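Local coordinates for protein acetyl-xylan esterase (Streptomyces lividans, PDB 2CC0) that removes acetyl groups from acetylated xylan as a metal-dependent family 4 carbohydrate esterase, probably helping to break down plant cell walls, at residues A163-P166 and R167-Q170. Residues are numbered along the deposited sequence; the frame is centred on the assembly and turned at random.
Sequences AAIP and RIAQ
Ile168 sets CG1 opposite its own carbonyl carbon and beside its backbone N (chi1 -71°), and a nearly straight second torsion (chi2 173°) sends CD1 back along the helix toward Ala164 and Ile165. CG1 passes close to the carbonyl O of Ala164, and CD1 then settles 3.9 Å from Ala164 CB. Ile165 is folded differently: its second torsion is bent (chi2 -54°), and the two branched chains meet at an angle, CD1 of Ile165 lying 4.2 Å from CD1 of Ile168. Beneath this apolar strip the main chain hydrogen-bonds from i to i+4: Ile168 N to Ala164 O at 2.8 Å, Ala169 N to Ile165 O at 3.0 Å and Gln170 N to Pro166 O at 2.9 Å. Proline, lacking an N-H, cannot make the bond to the preceding turn, and here the helix kinks. One water bridges the widened step, donating to Ala163 O at 2.7 Å and accepting from Arg167 N at 2.9 Å, which replaces the direct bond between these two groups. On the exposed flank the amide of Gln170 lies over the Pro166 carbonyl, and NE2 comes 4.2 Å from Pro166 CB. Arg167 instead reaches helix 136-144, where NH2 forms a salt bridge with Asp137. Ile165 packs on Leu22, Ala25 and Leu26 of helix 19-28, while Ile168 touches Val143. The whole is a worked example of a proline-kinked, water-bridged amphipathic helix, 159-174, one of the outer helices around the parallel strands of the polysaccharide deacetylase fold.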
ATOM      1  N   ALA A 163     -21.097  11.063  14.221  1.00 15.65           N
ATOM      2  CA  ALA A 163     -21.021  11.227  15.680  1.00 16.18           C
ATOM      3  C   ALA A 163     -19.605  11.009  16.220  1.00 16.12           C
ATOM      4  O   ALA A 163     -19.224  11.560  17.261  1.00 17.12           O
ATOM      5  CB  ALA A 163     -21.967  10.275  16.349  1.00 16.75           C
ATOM      6  N   ALA A 164     -18.842  10.183  15.502  1.00 15.51           N
ATOM      7  CA  ALA A 164     -17.480   9.814  15.891  1.00 14.48           C
ATOM      8  C   ALA A 164     -16.431  10.894  15.665  1.00 14.16           C
ATOM      9  O   ALA A 164     -15.347  10.832  16.247  1.00 13.53           O
ATOM     10  CB  ALA A 164     -17.063   8.520  15.133  1.00 15.13           C
ATOM     11  N   ILE A 165     -16.730  11.877  14.814  1.00 13.49           N
ATOM     12  CA  ILE A 165     -15.676  12.798  14.362  1.00 13.92           C
ATOM     13  C   ILE A 165     -14.886  13.483  15.512  1.00 13.63           C
ATOM     14  O   ILE A 165     -13.661  13.443  15.507  1.00 13.60           O
ATOM     15  CB  ILE A 165     -16.184  13.815  13.308  1.00 13.59           C
ATOM     16  CG1 ILE A 165     -16.738  13.097  12.071  1.00 13.98           C
ATOM     17  CG2 ILE A 165     -15.103  14.832  12.959  1.00 15.82           C
ATOM     18  CD1 ILE A 165     -15.781  12.090  11.392  1.00 14.54           C
ATOM     19  N   PRO A 166     -15.576  14.107  16.499  1.00 14.44           N
ATOM     20  CA  PRO A 166     -14.755  14.704  17.570  1.00 14.56           C
ATOM     21  C   PRO A 166     -13.829  13.712  18.299  1.00 14.81           C
ATOM     22  O   PRO A 166     -12.658  14.027  18.520  1.00 15.30           O
ATOM     23  CB  PRO A 166     -15.794  15.319  18.537  1.00 15.00           C
ATOM     24  CG  PRO A 166     -17.036  15.448  17.726  1.00 15.20           C
ATOM     25  CD  PRO A 166     -17.017  14.308  16.719  1.00 15.43           C
ATOM     26  N   ARG A 167     -14.328  12.524  18.636  1.00 15.48           N
ATOM     27  CA  ARG A 167     -13.497  11.503  19.280  1.00 15.57           C
ATOM     28  C   ARG A 167     -12.399  10.946  18.379  1.00 15.19           C
ATOM     29  O   ARG A 167     -11.335  10.543  18.866  1.00 16.16           O
ATOM     30  CB  ARG A 167     -14.352  10.377  19.837  1.00 16.20           C
ATOM     31  CG  ARG A 167     -15.055  10.784  21.137  1.00 17.35           C
ATOM     32  CD  ARG A 167     -16.113   9.763  21.505  1.00 21.49           C
ATOM     33  NE  ARG A 167     -15.543   8.470  21.885  1.00 23.49           N
ATOM     34  CZ  ARG A 167     -16.227   7.324  21.886  1.00 24.47           C
ATOM     35  NH1 ARG A 167     -17.514   7.304  21.535  1.00 25.18           N
ATOM     36  NH2 ARG A 167     -15.627   6.192  22.238  1.00 24.16           N
ATOM     37  N   ILE A 168     -12.632  10.935  17.078  1.00 14.18           N
ATOM     38  CA  ILE A 168     -11.543  10.604  16.131  1.00 13.50           C
ATOM     39  C   ILE A 168     -10.402  11.635  16.229  1.00 13.27           C
ATOM     40  O   ILE A 168      -9.214  11.280  16.351  1.00 14.56           O
ATOM     41  CB  ILE A 168     -12.089  10.475  14.700  1.00 12.08           C
ATOM     42  CG1 ILE A 168     -12.936   9.179  14.600  1.00 13.26           C
ATOM     43  CG2 ILE A 168     -10.940  10.512  13.674  1.00 12.03           C
ATOM     44  CD1 ILE A 168     -13.697   8.987  13.280  1.00 13.55           C
ATOM     45  N   ALA A 169     -10.755  12.919  16.200  1.00 14.41           N
ATOM     46  CA  ALA A 169      -9.768  13.994  16.321  1.00 14.90           C
ATOM     47  C   ALA A 169      -9.017  13.840  17.653  1.00 15.24           C
ATOM     48  O   ALA A 169      -7.793  13.958  17.691  1.00 16.13           O
ATOM     49  CB  ALA A 169     -10.449  15.352  16.231  1.00 15.23           C
ATOM     50  N   GLN A 170      -9.758  13.550  18.729  1.00 15.36           N
ATOM     51  CA  GLN A 170      -9.154  13.351  20.059  1.00 16.04           C
ATOM     52  C   GLN A 170      -8.195  12.187  20.117  1.00 16.34           C
ATOM     53  O   GLN A 170      -7.092  12.293  20.683  1.00 16.56           O
ATOM     54  CB  GLN A 170     -10.262  13.148  21.099  1.00 16.68           C
ATOM     55  CG  GLN A 170     -11.037  14.422  21.353  1.00 18.41           C
ATOM     56  CD  GLN A 170     -12.343  14.165  22.065  1.00 19.75           C
ATOM     57  OE1 GLN A 170     -12.502  13.149  22.752  1.00 22.65           O
ATOM     58  NE2 GLN A 170     -13.294  15.080  21.895  1.00 19.49           N
TER
HETATM   59  O   HOH W   1     -17.127  11.830  19.000  1.00 22.22           O